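Local coordinates for hypothetical protein TTHA1785 (Thermus thermophilus, PDB 2EPG), which probably acts as a manganese-dependent, GTP-using RNA ligase that joins 3'-phosphate or 2',3'-cyclic phosphate RNA ends to 5'-hydroxyl ends, at residues 21-26 against 31-36; 57-62 against 274-279; 65-70 against 403-408; 390-395 against 462-467. All coordinates share one frame; numbering follows the deposited sequence.

Interaction 1: 21-26 against 31-36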
loop_
_atom_site.group_PDB
_atom_site.type_symbol
_atom_site.label_atom_id
_atom_site.label_comp_id
_atom_site.label_asym_id
_atom_site.label_seq_id
_atom_site.Cartn_x
_atom_site.Cartn_y
_atom_site.Cartn_z
ATOM N N THR A 21 -22.061 5.271 -1.335
ATOM C CA THR A 21 -21.944 4.348 -0.207
ATOM C C THR A 21 -23.114 3.351 -0.116
ATOM O O THR A 21 -24.284 3.755 -0.002
ATOM C CB THR A 21 -21.847 5.149 1.100
ATOM O OG1 THR A 21 -20.819 6.146 0.964
ATOM C CG2 THR A 21 -21.522 4.243 2.276
ATOM N N TYR A 22 -22.793 2.053 -0.148
ATOM C CA TYR A 22 -23.800 0.984 -0.081
ATOM C C TYR A 22 -23.604 0.014 1.082
ATOM O O TYR A 22 -22.478 -0.321 1.462
ATOM C CB TYR A 22 -23.819 0.199 -1.390
ATOM C CG TYR A 22 -24.045 1.092 -2.590
ATOM C CD1 TYR A 22 -25.313 1.615 -2.869
ATOM C CD2 TYR A 22 -22.981 1.462 -3.417
ATOM C CE1 TYR A 22 -25.516 2.490 -3.942
ATOM C CE2 TYR A 22 -23.165 2.338 -4.494
ATOM C CZ TYR A 22 -24.436 2.847 -4.750
ATOM O OH TYR A 22 -24.617 3.710 -5.805
ATOM N N ARG A 23 -24.723 -0.451 1.621
ATOM C CA ARG A 23 -24.730 -1.346 2.753
ATOM C C ARG A 23 -25.356 -2.698 2.400
ATOM O O ARG A 23 -26.375 -2.763 1.712
ATOM C CB ARG A 23 -25.506 -0.668 3.879
ATOM C CG ARG A 23 -25.699 -1.461 5.125
ATOM C CD ARG A 23 -27.021 -1.064 5.745
ATOM N NE ARG A 23 -27.275 -1.877 6.915
ATOM C CZ ARG A 23 -28.457 -2.360 7.266
ATOM N NH1 ARG A 23 -28.541 -3.095 8.358
ATOM N NH2 ARG A 23 -29.542 -2.113 6.538
ATOM N N ILE A 24 -24.700 -3.772 2.836
ATOM C CA ILE A 24 -25.189 -5.134 2.639
ATOM C C ILE A 24 -25.641 -5.520 4.033
ATOM O O ILE A 24 -24.825 -5.859 4.891
ATOM C CB ILE A 24 -24.067 -6.092 2.196
ATOM C CG1 ILE A 24 -23.573 -5.699 0.804
ATOM C CG2 ILE A 24 -24.571 -7.537 2.220
ATOM C CD1 ILE A 24 -22.262 -6.341 0.410
ATOM N N PRO A 25 -26.947 -5.449 4.296
ATOM C CA PRO A 25 -27.363 -5.816 5.649
ATOM C C PRO A 25 -27.026 -7.256 6.045
ATOM O O PRO A 25 -27.027 -8.171 5.220
ATOM C CB PRO A 25 -28.863 -5.492 5.657
ATOM C CG PRO A 25 -29.253 -5.550 4.211
ATOM C CD PRO A 25 -28.078 -4.968 3.485
ATOM N N ARG A 26 -26.722 -7.438 7.322
ATOM C CA ARG A 26 -26.353 -8.743 7.855
ATOM C C ARG A 26 -27.390 -9.816 7.524
ATOM O O ARG A 26 -28.569 -9.643 7.803
ATOM C CB ARG A 26 -26.208 -8.649 9.369
ATOM C CG ARG A 26 -25.273 -9.661 9.955
ATOM C CD ARG A 26 -25.736 -10.132 11.328
ATOM N NE ARG A 26 -26.651 -11.264 11.203
ATOM C CZ ARG A 26 -27.962 -11.159 11.004
ATOM N NH1 ARG A 26 -28.703 -12.255 10.893
ATOM N NH2 ARG A 26 -28.538 -9.961 10.943
ATOM N N ARG A 31 -21.835 -11.928 10.596
ATOM C CA ARG A 31 -21.890 -11.499 11.987
ATOM C C ARG A 31 -22.183 -10.007 12.081
ATOM O O ARG A 31 -22.685 -9.528 13.094
ATOM C CB ARG A 31 -20.569 -11.816 12.686
ATOM C CG ARG A 31 -20.286 -13.315 12.785
ATOM C CD ARG A 31 -18.894 -13.586 13.318
ATOM N NE ARG A 31 -18.578 -15.015 13.372
ATOM C CZ ARG A 31 -18.639 -15.754 14.479
ATOM N NH1 ARG A 31 -18.332 -17.040 14.436
ATOM N NH2 ARG A 31 -19.002 -15.205 15.632
ATOM N N VAL A 32 -21.869 -9.285 11.008
ATOM C CA VAL A 32 -22.073 -7.846 10.949
ATOM C C VAL A 32 -22.460 -7.470 9.529
ATOM O O VAL A 32 -22.414 -8.302 8.623
ATOM C CB VAL A 32 -20.764 -7.066 11.292
ATOM C CG1 VAL A 32 -20.304 -7.370 12.714
ATOM C CG2 VAL A 32 -19.657 -7.470 10.309
ATOM N N ASP A 33 -22.853 -6.214 9.359
ATOM C CA ASP A 33 -23.182 -5.673 8.056
ATOM C C ASP A 33 -21.857 -5.499 7.299
ATOM O O ASP A 33 -20.777 -5.478 7.898
ATOM C CB ASP A 33 -23.780 -4.259 8.171
ATOM C CG ASP A 33 -25.176 -4.230 8.775
ATOM O OD1 ASP A 33 -25.849 -5.278 8.815
ATOM O OD2 ASP A 33 -25.603 -3.124 9.195
ATOM N N ALA A 34 -21.950 -5.354 5.987
ATOM C CA ALA A 34 -20.793 -5.062 5.169
ATOM C C ALA A 34 -21.157 -3.721 4.513
ATOM O O ALA A 34 -22.340 -3.422 4.314
ATOM C CB ALA A 34 -20.598 -6.125 4.107
ATOM N N VAL A 35 -20.162 -2.902 4.210
ATOM C CA VAL A 35 -20.415 -1.637 3.540
ATOM C C VAL A 35 -19.382 -1.479 2.440
ATOM O O VAL A 35 -18.206 -1.762 2.655
ATOM C CB VAL A 35 -20.299 -0.436 4.524
ATOM C CG1 VAL A 35 -20.141 0.861 3.741
ATOM C CG2 VAL A 35 -21.521 -0.367 5.429
ATOM N N PHE A 36 -19.809 -1.067 1.249
ATOM C CA PHE A 36 -18.863 -0.854 0.156
ATOM C C PHE A 36 -19.116 0.477 -0.542
ATOM O O PHE A 36 -20.242 0.976 -0.571
ATOM C CB PHE A 36 -18.878 -2.011 -0.866
ATOM C CG PHE A 36 -20.171 -2.168 -1.622
ATOM C CD1 PHE A 36 -21.222 -2.908 -1.086
ATOM C CD2 PHE A 36 -20.326 -1.600 -2.883
ATOM C CE1 PHE A 36 -22.412 -3.084 -1.794
ATOM C CE2 PHE A 36 -21.513 -1.765 -3.605
ATOM C CZ PHE A 36 -22.562 -2.512 -3.059
#
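Tyr22 and Phe36 face each other as a hydrogen-bonded pair of the antiparallel beta hairpin formed by strands 21-24 and 34-37. Tyr22 N bonds to Phe36 O and Phe36 N to Tyr22 O, both at 2.8 Å. Ile24 and Ala34 repeat this pair of hydrogen bonds, with Arg23 and Val35 as the non-hydrogen-bonded pair between.

On the face carrying Tyr22, Ile24, Ala34 and Phe36, the contact is apolar. Tyr22 CB stands over the Phe36 ring, 3.6 Å from its centroid, in a CH-pi contact, while Ile24 CG1 meets the ring edge 3.9 Å from Phe36 CE1. With CG placed between backbone N and carbonyl carbon (chi1 65°), Phe36 leans its ring across to the partner strand. The short methyl of Ala34 lets the branched Ile24 come close, CB to CB 4.0 Å. Such bulky groups suit a side covered by helices 40-48 and 52-60, whose Leu43 and Leu54 both touch Phe36.

The face carrying Arg23 also holds Val35; there Arg23 grips Asp33 side-on in a salt bridge: NE and NH1 both give to OD2 at 3.1 Å, from one face of the carboxylate, whose plane is turned 75° from the guanidinium. Pro25 CB lies over the guanidinium, and Glu68 OE2 accepts from Asp33 N. The other oxygen, Asp33 OD1, takes the backbone N of Arg26 at 2.8 Å on its anti side.

Interaction 2: 57-62 against 274-279; sequences LMNVAT and ELVDKQ
Val276 turns its side chain toward Asn59 at the C-terminal part of helix 52-60, where a surface loop leans on the helix end. CB is the branch point, and from it the two methyls part company. CG2, lodged between its own backbone N and carbonyl carbon, presses on the Asn59 side chain, 3.6 Å from Asn59 CB and 3.5 Å from Asn59 CG, the two side chains crossing at a slant. CG1 heads for Thr62 and stops 4.3 Å from Thr62 OG1, a loose approach. A branched valine suits the place, since each arm can serve a different partner.

Beyond the methyls, water does the joining. One molecule gives its protons to Thr62 OG1 at 2.8 Å and to Glu274 O at 2.6 Å, and accepts from Val276 N at 2.8 Å, so three bonds fix it between the segments. A second water donates to Thr62 O and to Glu274 O, each at 2.8 Å. Thr62 O also receives Arg31 NE. Just after Val276 the chain makes an Asx turn, in which Asp277 OD2 accepts from Gln279 N at 2.8 Å.

The loop, which runs from helix 268-271 to strand 283-284, thus rests against the C-terminal end of helix 52-60, while Leu57 of that helix packs on Ala70 and Ala72 of strand 70-73.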
loop_
_atom_site.group_PDB
_atom_site.type_symbol
_atom_site.label_atom_id
_atom_site.label_comp_id
_atom_site.label_asym_id
_atom_site.label_seq_id
_atom_site.Cartn_x
_atom_site.Cartn_y
_atom_site.Cartn_z
ATOM N N LEU A 57 -16.826 -10.390 0.130
ATOM C CA LEU A 57 -16.924 -9.410 1.218
ATOM C C LEU A 57 -17.891 -9.955 2.273
ATOM O O LEU A 57 -17.666 -9.817 3.482
ATOM C CB LEU A 57 -17.427 -8.051 0.703
ATOM C CG LEU A 57 -17.586 -6.966 1.785
ATOM C CD1 LEU A 57 -16.227 -6.667 2.374
ATOM C CD2 LEU A 57 -18.218 -5.693 1.213
HETATM N N MSE A 58 -18.964 -10.592 1.818
HETATM C CA MSE A 58 -19.929 -11.169 2.751
HETATM C C MSE A 58 -19.304 -12.313 3.554
HETATM O O MSE A 58 -19.614 -12.494 4.729
HETATM C CB MSE A 58 -21.172 -11.656 1.994
HETATM C CG MSE A 58 -22.075 -10.520 1.540
HETATM SE SE MSE A 58 -23.330 -11.033 0.136
HETATM C CE MSE A 58 -24.643 -11.912 1.255
ATOM N N ASN A 59 -18.416 -13.077 2.924
ATOM C CA ASN A 59 -17.748 -14.189 3.608
ATOM C C ASN A 59 -16.853 -13.635 4.725
ATOM O O ASN A 59 -16.778 -14.194 5.817
ATOM C CB ASN A 59 -16.891 -14.985 2.621
ATOM C CG ASN A 59 -17.711 -15.676 1.539
ATOM O OD1 ASN A 59 -17.171 -16.053 0.504
ATOM N ND2 ASN A 59 -18.994 -15.862 1.777
ATOM N N VAL A 60 -16.170 -12.538 4.434
ATOM C CA VAL A 60 -15.294 -11.897 5.408
ATOM C C VAL A 60 -16.110 -11.604 6.665
ATOM O O VAL A 60 -15.653 -11.846 7.777
ATOM C CB VAL A 60 -14.715 -10.584 4.834
ATOM C CG1 VAL A 60 -13.965 -9.807 5.927
ATOM C CG2 VAL A 60 -13.778 -10.902 3.662
ATOM N N ALA A 61 -17.330 -11.109 6.470
ATOM C CA ALA A 61 -18.231 -10.768 7.569
ATOM C C ALA A 61 -18.664 -11.950 8.438
ATOM O O ALA A 61 -19.312 -11.750 9.467
ATOM C CB ALA A 61 -19.471 -10.049 7.014
ATOM N N THR A 62 -18.338 -13.178 8.021
ATOM C CA THR A 62 -18.691 -14.364 8.811
ATOM C C THR A 62 -17.597 -14.697 9.841
ATOM O O THR A 62 -17.810 -15.517 10.727
ATOM C CB THR A 62 -18.857 -15.627 7.935
ATOM O OG1 THR A 62 -17.585 -15.967 7.356
ATOM C CG2 THR A 62 -19.872 -15.397 6.816
ATOM N N GLU A 274 -15.088 -21.629 11.747
ATOM C CA GLU A 274 -15.748 -22.115 10.539
ATOM C C GLU A 274 -15.440 -21.222 9.337
ATOM O O GLU A 274 -15.693 -20.017 9.367
ATOM C CB GLU A 274 -17.260 -22.181 10.766
ATOM C CG GLU A 274 -18.061 -22.489 9.515
ATOM C CD GLU A 274 -19.552 -22.600 9.796
ATOM O OE1 GLU A 274 -19.940 -23.485 10.597
ATOM O OE2 GLU A 274 -20.329 -21.804 9.220
ATOM N N LEU A 275 -14.900 -21.822 8.280
ATOM C CA LEU A 275 -14.536 -21.099 7.062
ATOM C C LEU A 275 -15.438 -21.478 5.883
ATOM O O LEU A 275 -15.368 -22.599 5.389
ATOM C CB LEU A 275 -13.081 -21.412 6.691
ATOM C CG LEU A 275 -12.031 -21.259 7.794
ATOM C CD1 LEU A 275 -10.717 -21.865 7.327
ATOM C CD2 LEU A 275 -11.858 -19.785 8.162
ATOM N N VAL A 276 -16.271 -20.547 5.425
ATOM C CA VAL A 276 -17.156 -20.818 4.289
ATOM C C VAL A 276 -16.327 -20.959 3.014
ATOM O O VAL A 276 -16.777 -21.523 2.023
ATOM C CB VAL A 276 -18.191 -19.681 4.080
ATOM C CG1 VAL A 276 -19.044 -19.510 5.329
ATOM C CG2 VAL A 276 -17.483 -18.391 3.740
ATOM N N ASP A 277 -15.108 -20.436 3.062
ATOM C CA ASP A 277 -14.176 -20.482 1.947
ATOM C C ASP A 277 -12.822 -20.783 2.581
ATOM O O ASP A 277 -12.367 -20.042 3.448
ATOM C CB ASP A 277 -14.169 -19.118 1.242
ATOM C CG ASP A 277 -13.049 -18.972 0.229
ATOM O OD1 ASP A 277 -12.909 -17.863 -0.328
ATOM O OD2 ASP A 277 -12.306 -19.948 -0.014
ATOM N N LYS A 278 -12.186 -21.875 2.166
ATOM C CA LYS A 278 -10.891 -22.262 2.724
ATOM C C LYS A 278 -9.814 -21.192 2.564
ATOM O O LYS A 278 -8.855 -21.148 3.338
ATOM C CB LYS A 278 -10.404 -23.572 2.091
ATOM C CG LYS A 278 -10.577 -23.628 0.573
ATOM C CD LYS A 278 -9.343 -24.175 -0.153
ATOM C CE LYS A 278 -8.178 -23.183 -0.114
ATOM N NZ LYS A 278 -7.036 -23.623 -0.982
ATOM N N GLN A 279 -9.975 -20.329 1.566
ATOM C CA GLN A 279 -9.001 -19.273 1.317
ATOM C C GLN A 279 -9.097 -18.175 2.378
ATOM O O GLN A 279 -8.272 -17.258 2.422
ATOM C CB GLN A 279 -9.207 -18.686 -0.084
ATOM C CG GLN A 279 -9.310 -19.748 -1.176
ATOM C CD GLN A 279 -8.935 -19.225 -2.556
ATOM O OE1 GLN A 279 -9.461 -18.209 -3.018
ATOM N NE2 GLN A 279 -8.023 -19.924 -3.223
HETATM O O HOH W 1 -16.552 -18.572 7.348
HETATM O O HOH W 2 -16.658 -17.989 11.107
#

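Interaction 3: 65-70 against 403-408; sequences GIVEPA and VSFGSS
Phe405 sits in the tight turn between helix 398-403 and strand 407-408 and sends its ring to Val67 and Pro69 of the loop leading from helix 52-60 into strand 70-73. With CB pointing to the loop and CG anti to the carbonyl carbon (chi1 -63°), its outer edge does the touching. Val67 CG1 meets that edge near the ring plane, 3.8 Å from Phe405 CZ. Pro69 O also lies in the plane, 3.5 Å from Phe405 CE1, so the carbonyl faces the weakly positive rim of C-H groups. Glu68 O approaches CZ obliquely at 3.7 Å, and Pro69 CD comes to 4.2 Å from CE1.

The peptide bond before Pro69 is cis, which sets Glu68 O and Pro69 CD on the same side of the C-N bond and lets both look toward the ring; proline is the residue that most readily adopts this form. Glu68 O is bonded to Arg348 NH2, so the carbonyl does not rely on the aromatic edge alone.

Phe405 and Gly406 both have positive phi, a conformation easy for glycine and less so for phenylalanine. Ser404 OG, just past the helix end, is hydrogen-bonded to Ser407 O at 2.8 Å, in the carbonyl plane, and Arg356 NH1 is hydrogen-bonded to Phe405 O. Ala89 and Leu71 touch the ring, and His347 meets it edge-to-face.

Phe405 thus joins the turn between helix 398-403 and strand 407-408 to strands 70-73 and 86-90, tertiary packing of an aromatic edge within an alpha-beta fold.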
loop_
_atom_site.group_PDB
_atom_site.type_symbol
_atom_site.label_atom_id
_atom_site.label_comp_id
_atom_site.label_asym_id
_atom_site.label_seq_id
_atom_site.Cartn_x
_atom_site.Cartn_y
_atom_site.Cartn_z
ATOM N N GLY A 65 -15.121 -12.212 15.786
ATOM C CA GLY A 65 -14.593 -10.946 16.272
ATOM C C GLY A 65 -14.504 -9.832 15.243
ATOM O O GLY A 65 -13.825 -8.826 15.473
ATOM N N ILE A 66 -15.160 -9.985 14.098
ATOM C CA ILE A 66 -15.087 -8.913 13.123
ATOM C C ILE A 66 -15.842 -7.708 13.676
ATOM O O ILE A 66 -16.841 -7.867 14.361
ATOM C CB ILE A 66 -15.685 -9.312 11.766
ATOM C CG1 ILE A 66 -15.545 -8.137 10.794
ATOM C CG2 ILE A 66 -17.148 -9.739 11.923
ATOM C CD1 ILE A 66 -15.481 -8.552 9.377
ATOM N N VAL A 67 -15.334 -6.514 13.391
ATOM C CA VAL A 67 -15.956 -5.274 13.846
ATOM C C VAL A 67 -16.794 -4.724 12.689
ATOM O O VAL A 67 -16.331 -4.663 11.544
ATOM C CB VAL A 67 -14.875 -4.239 14.270
ATOM C CG1 VAL A 67 -15.526 -2.918 14.736
ATOM C CG2 VAL A 67 -14.002 -4.832 15.393
ATOM N N GLU A 68 -18.035 -4.348 12.979
ATOM C CA GLU A 68 -18.914 -3.819 11.947
ATOM C C GLU A 68 -18.441 -2.449 11.455
ATOM O O GLU A 68 -18.105 -1.577 12.259
ATOM C CB GLU A 68 -20.346 -3.702 12.489
ATOM C CG GLU A 68 -21.379 -3.343 11.432
ATOM C CD GLU A 68 -22.798 -3.613 11.918
ATOM O OE1 GLU A 68 -23.334 -2.793 12.698
ATOM O OE2 GLU A 68 -23.367 -4.659 11.536
ATOM N N PRO A 69 -18.408 -2.242 10.123
ATOM C CA PRO A 69 -18.788 -3.232 9.114
ATOM C C PRO A 69 -17.565 -3.733 8.358
ATOM O O PRO A 69 -16.504 -3.113 8.413
ATOM C CB PRO A 69 -19.678 -2.431 8.187
ATOM C CG PRO A 69 -18.874 -1.124 8.077
ATOM C CD PRO A 69 -18.417 -0.882 9.544
ATOM N N ALA A 70 -17.721 -4.850 7.653
ATOM C CA ALA A 70 -16.646 -5.367 6.820
ATOM C C ALA A 70 -16.744 -4.393 5.643
ATOM O O ALA A 70 -17.857 -4.047 5.240
ATOM C CB ALA A 70 -16.955 -6.813 6.364
ATOM N N VAL A 403 -16.247 6.332 9.083
ATOM C CA VAL A 403 -16.848 5.285 8.264
ATOM C C VAL A 403 -16.033 4.197 7.597
ATOM O O VAL A 403 -16.621 3.265 7.053
ATOM C CB VAL A 403 -17.738 5.915 7.154
ATOM C CG1 VAL A 403 -18.636 7.006 7.779
ATOM C CG2 VAL A 403 -16.871 6.496 6.027
ATOM N N SER A 404 -14.705 4.278 7.617
ATOM C CA SER A 404 -13.921 3.239 6.945
ATOM C C SER A 404 -12.697 2.827 7.730
ATOM O O SER A 404 -11.722 2.367 7.146
ATOM C CB SER A 404 -13.490 3.730 5.550
ATOM O OG SER A 404 -12.630 4.859 5.621
ATOM N N PHE A 405 -12.748 2.971 9.047
ATOM C CA PHE A 405 -11.584 2.669 9.881
ATOM C C PHE A 405 -10.386 3.464 9.327
ATOM O O PHE A 405 -9.277 2.943 9.170
ATOM C CB PHE A 405 -11.304 1.157 9.868
ATOM C CG PHE A 405 -12.424 0.335 10.469
ATOM C CD1 PHE A 405 -13.253 -0.438 9.667
ATOM C CD2 PHE A 405 -12.662 0.372 11.838
ATOM C CE1 PHE A 405 -14.306 -1.162 10.226
ATOM C CE2 PHE A 405 -13.713 -0.348 12.411
ATOM C CZ PHE A 405 -14.538 -1.117 11.596
ATOM N N GLY A 406 -10.638 4.731 9.008
ATOM C CA GLY A 406 -9.598 5.596 8.476
ATOM C C GLY A 406 -8.872 4.969 7.299
ATOM O O GLY A 406 -7.642 4.930 7.284
ATOM N N SER A 407 -9.636 4.489 6.316
ATOM C CA SER A 407 -9.090 3.825 5.140
ATOM C C SER A 407 -9.536 4.451 3.818
ATOM O O SER A 407 -10.608 5.035 3.733
ATOM C CB SER A 407 -9.522 2.361 5.137
ATOM O OG SER A 407 -9.098 1.706 6.318
ATOM N N SER A 408 -8.712 4.313 2.786
ATOM C CA SER A 408 -9.075 4.822 1.489
ATOM C C SER A 408 -8.684 3.834 0.391
ATOM O O SER A 408 -8.355 2.682 0.671
ATOM C CB SER A 408 -8.444 6.195 1.253
ATOM O OG SER A 408 -9.102 6.841 0.177
#

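Interaction 4: 390-395 against 462-467; sequences YSYVLA and LVVEAV
Val464, on the inner side of helix 462-470, reaches two residues of strand 391-395, Tyr392 and Leu394, one with each methyl. The aromatic part of the contact is a CH-pi interaction: Val464 CG2 stands over one face of the Tyr392 ring, 4.2 Å from its centroid and 21° off the ring normal, displaced toward the rim near CG and CD1.

The aliphatic part centres on Leu394. Its CD2 meets Val464 CG1 at 3.9 Å, and its CD1 reaches Val467 CG1 at 4.1 Å, so the leucine fork spans two valines one helical turn apart. Val464 CG1 lies anti to the backbone N (chi1 173°), leaving CG2 anti to the carbonyl carbon; this splits the two methyls between leucine and tyrosine. Alternation along the strand puts Tyr392 and Leu394 on the same face, where large apolar groups suit a fully buried surface.

Polar links belong to the strand's other surroundings. Its backbone pairs with strands 380-383 and 474-486, and Ser391, whose OG makes a weak hydrogen bond to Gly385 N, is predicted to bind GMP. The Tyr392 side chain also comes within about 4 Å of that of Ala412, another predicted GMP-binding residue.

Helix and strand run nearly parallel, 11° between directions and 10.7 Å between axes: a helix laid on a sheet, the layering of an alpha-beta fold, here beside the probable guanylate pocket.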
loop_
_atom_site.group_PDB
_atom_site.type_symbol
_atom_site.label_atom_id
_atom_site.label_comp_id
_atom_site.label_asym_id
_atom_site.label_seq_id
_atom_site.Cartn_x
_atom_site.Cartn_y
_atom_site.Cartn_z
ATOM N N TYR A 390 -1.998 7.706 -15.229
ATOM C CA TYR A 390 -1.994 8.739 -14.197
ATOM C C TYR A 390 -1.919 8.179 -12.784
ATOM O O TYR A 390 -2.432 7.094 -12.496
ATOM C CB TYR A 390 -3.264 9.577 -14.239
ATOM C CG TYR A 390 -3.418 10.475 -15.432
ATOM C CD1 TYR A 390 -4.513 10.336 -16.292
ATOM C CD2 TYR A 390 -2.499 11.488 -15.685
ATOM C CE1 TYR A 390 -4.683 11.186 -17.373
ATOM C CE2 TYR A 390 -2.660 12.345 -16.766
ATOM C CZ TYR A 390 -3.755 12.186 -17.603
ATOM O OH TYR A 390 -3.920 13.039 -18.664
ATOM N N SER A 391 -1.287 8.942 -11.903
ATOM C CA SER A 391 -1.211 8.591 -10.493
ATOM C C SER A 391 -1.891 9.756 -9.797
ATOM O O SER A 391 -1.946 10.856 -10.349
ATOM C CB SER A 391 0.234 8.476 -10.031
ATOM O OG SER A 391 0.743 7.203 -10.369
ATOM N N TYR A 392 -2.419 9.531 -8.604
ATOM C CA TYR A 392 -3.070 10.623 -7.891
ATOM C C TYR A 392 -2.563 10.705 -6.452
ATOM O O TYR A 392 -2.053 9.731 -5.895
ATOM C CB TYR A 392 -4.597 10.439 -7.869
ATOM C CG TYR A 392 -5.270 10.394 -9.241
ATOM C CD1 TYR A 392 -5.208 9.249 -10.044
ATOM C CD2 TYR A 392 -5.943 11.504 -9.745
ATOM C CE1 TYR A 392 -5.791 9.217 -11.304
ATOM C CE2 TYR A 392 -6.534 11.475 -11.010
ATOM C CZ TYR A 392 -6.449 10.333 -11.776
ATOM O OH TYR A 392 -7.023 10.323 -13.024
ATOM N N VAL A 393 -2.677 11.889 -5.872
ATOM C CA VAL A 393 -2.307 12.095 -4.488
ATOM C C VAL A 393 -3.610 12.603 -3.859
ATOM O O VAL A 393 -4.190 13.591 -4.336
ATOM C CB VAL A 393 -1.219 13.175 -4.323
ATOM C CG1 VAL A 393 -0.951 13.395 -2.843
ATOM C CG2 VAL A 393 0.073 12.752 -5.055
ATOM N N LEU A 394 -4.088 11.897 -2.836
ATOM C CA LEU A 394 -5.296 12.289 -2.136
ATOM C C LEU A 394 -4.857 12.621 -0.720
ATOM O O LEU A 394 -3.673 12.540 -0.404
ATOM C CB LEU A 394 -6.303 11.127 -2.102
ATOM C CG LEU A 394 -6.534 10.389 -3.432
ATOM C CD1 LEU A 394 -7.512 9.225 -3.227
ATOM C CD2 LEU A 394 -7.068 11.349 -4.476
ATOM N N ALA A 395 -5.806 13.014 0.123
ATOM C CA ALA A 395 -5.518 13.295 1.522
ATOM C C ALA A 395 -6.590 12.576 2.339
ATOM O O ALA A 395 -7.745 12.496 1.911
ATOM C CB ALA A 395 -5.552 14.801 1.797
ATOM N N LEU A 462 -12.522 6.504 -12.082
ATOM C CA LEU A 462 -13.828 6.315 -11.464
ATOM C C LEU A 462 -13.597 5.978 -10.001
ATOM O O LEU A 462 -14.335 6.424 -9.127
ATOM C CB LEU A 462 -14.592 5.184 -12.149
ATOM C CG LEU A 462 -14.971 5.407 -13.620
ATOM C CD1 LEU A 462 -15.394 4.076 -14.226
ATOM C CD2 LEU A 462 -16.091 6.440 -13.741
ATOM N N VAL A 463 -12.551 5.203 -9.740
ATOM C CA VAL A 463 -12.221 4.833 -8.376
ATOM C C VAL A 463 -12.011 6.095 -7.536
ATOM O O VAL A 463 -12.679 6.279 -6.516
ATOM C CB VAL A 463 -10.960 3.954 -8.335
ATOM C CG1 VAL A 463 -10.617 3.594 -6.890
ATOM C CG2 VAL A 463 -11.207 2.674 -9.160
ATOM N N VAL A 464 -11.107 6.970 -7.976
ATOM C CA VAL A 464 -10.842 8.215 -7.257
ATOM C C VAL A 464 -12.120 9.049 -7.139
ATOM O O VAL A 464 -12.348 9.713 -6.128
ATOM C CB VAL A 464 -9.753 9.059 -7.963
ATOM C CG1 VAL A 464 -9.631 10.423 -7.288
ATOM C CG2 VAL A 464 -8.401 8.333 -7.895
ATOM N N GLU A 465 -12.947 9.007 -8.179
ATOM C CA GLU A 465 -14.211 9.739 -8.213
ATOM C C GLU A 465 -15.133 9.222 -7.101
ATOM O O GLU A 465 -15.753 9.997 -6.354
ATOM C CB GLU A 465 -14.886 9.527 -9.576
ATOM C CG GLU A 465 -16.208 10.260 -9.777
ATOM C CD GLU A 465 -16.964 9.794 -11.033
ATOM O OE1 GLU A 465 -17.692 8.772 -10.954
ATOM O OE2 GLU A 465 -16.825 10.449 -12.099
ATOM N N ALA A 466 -15.228 7.903 -6.996
ATOM C CA ALA A 466 -16.089 7.308 -5.974
ATOM C C ALA A 466 -15.534 7.627 -4.594
ATOM O O ALA A 466 -16.272 7.998 -3.677
ATOM C CB ALA A 466 -16.164 5.824 -6.165
ATOM N N VAL A 467 -14.224 7.490 -4.451
ATOM C CA VAL A 467 -13.588 7.771 -3.172
ATOM C C VAL A 467 -13.844 9.202 -2.726
ATOM O O VAL A 467 -14.242 9.430 -1.584
ATOM C CB VAL A 467 -12.071 7.505 -3.243
ATOM C CG1 VAL A 467 -11.340 8.345 -2.224
ATOM C CG2 VAL A 467 -11.809 6.024 -2.987
#

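Interactions 1, 2 and 3 form one connected region. The centres of 1 and 3 are about 10 Å apart; strand 34-37 pairs in parallel with strand 70-73, with a probable hydrogen bond from Val35 N to Ala70 O at 2.8 Å. Interactions 1 and 2, about 14 Å between centres, are joined by Arg31 of 1, whose N makes a probable hydrogen bond of 2.8 Å to Ala61 O of 2. Ile66 packs 3 onto helix 52-60. Interaction 4 stands about 20 Å from 3, centre to centre, yet Ser408 OG touches Val467 CG1 at 3.6 Å. His410, the predicted guanylylated histidine, follows two residues later. Interaction 4 adjoins the predicted GMP site; the others lie away from it.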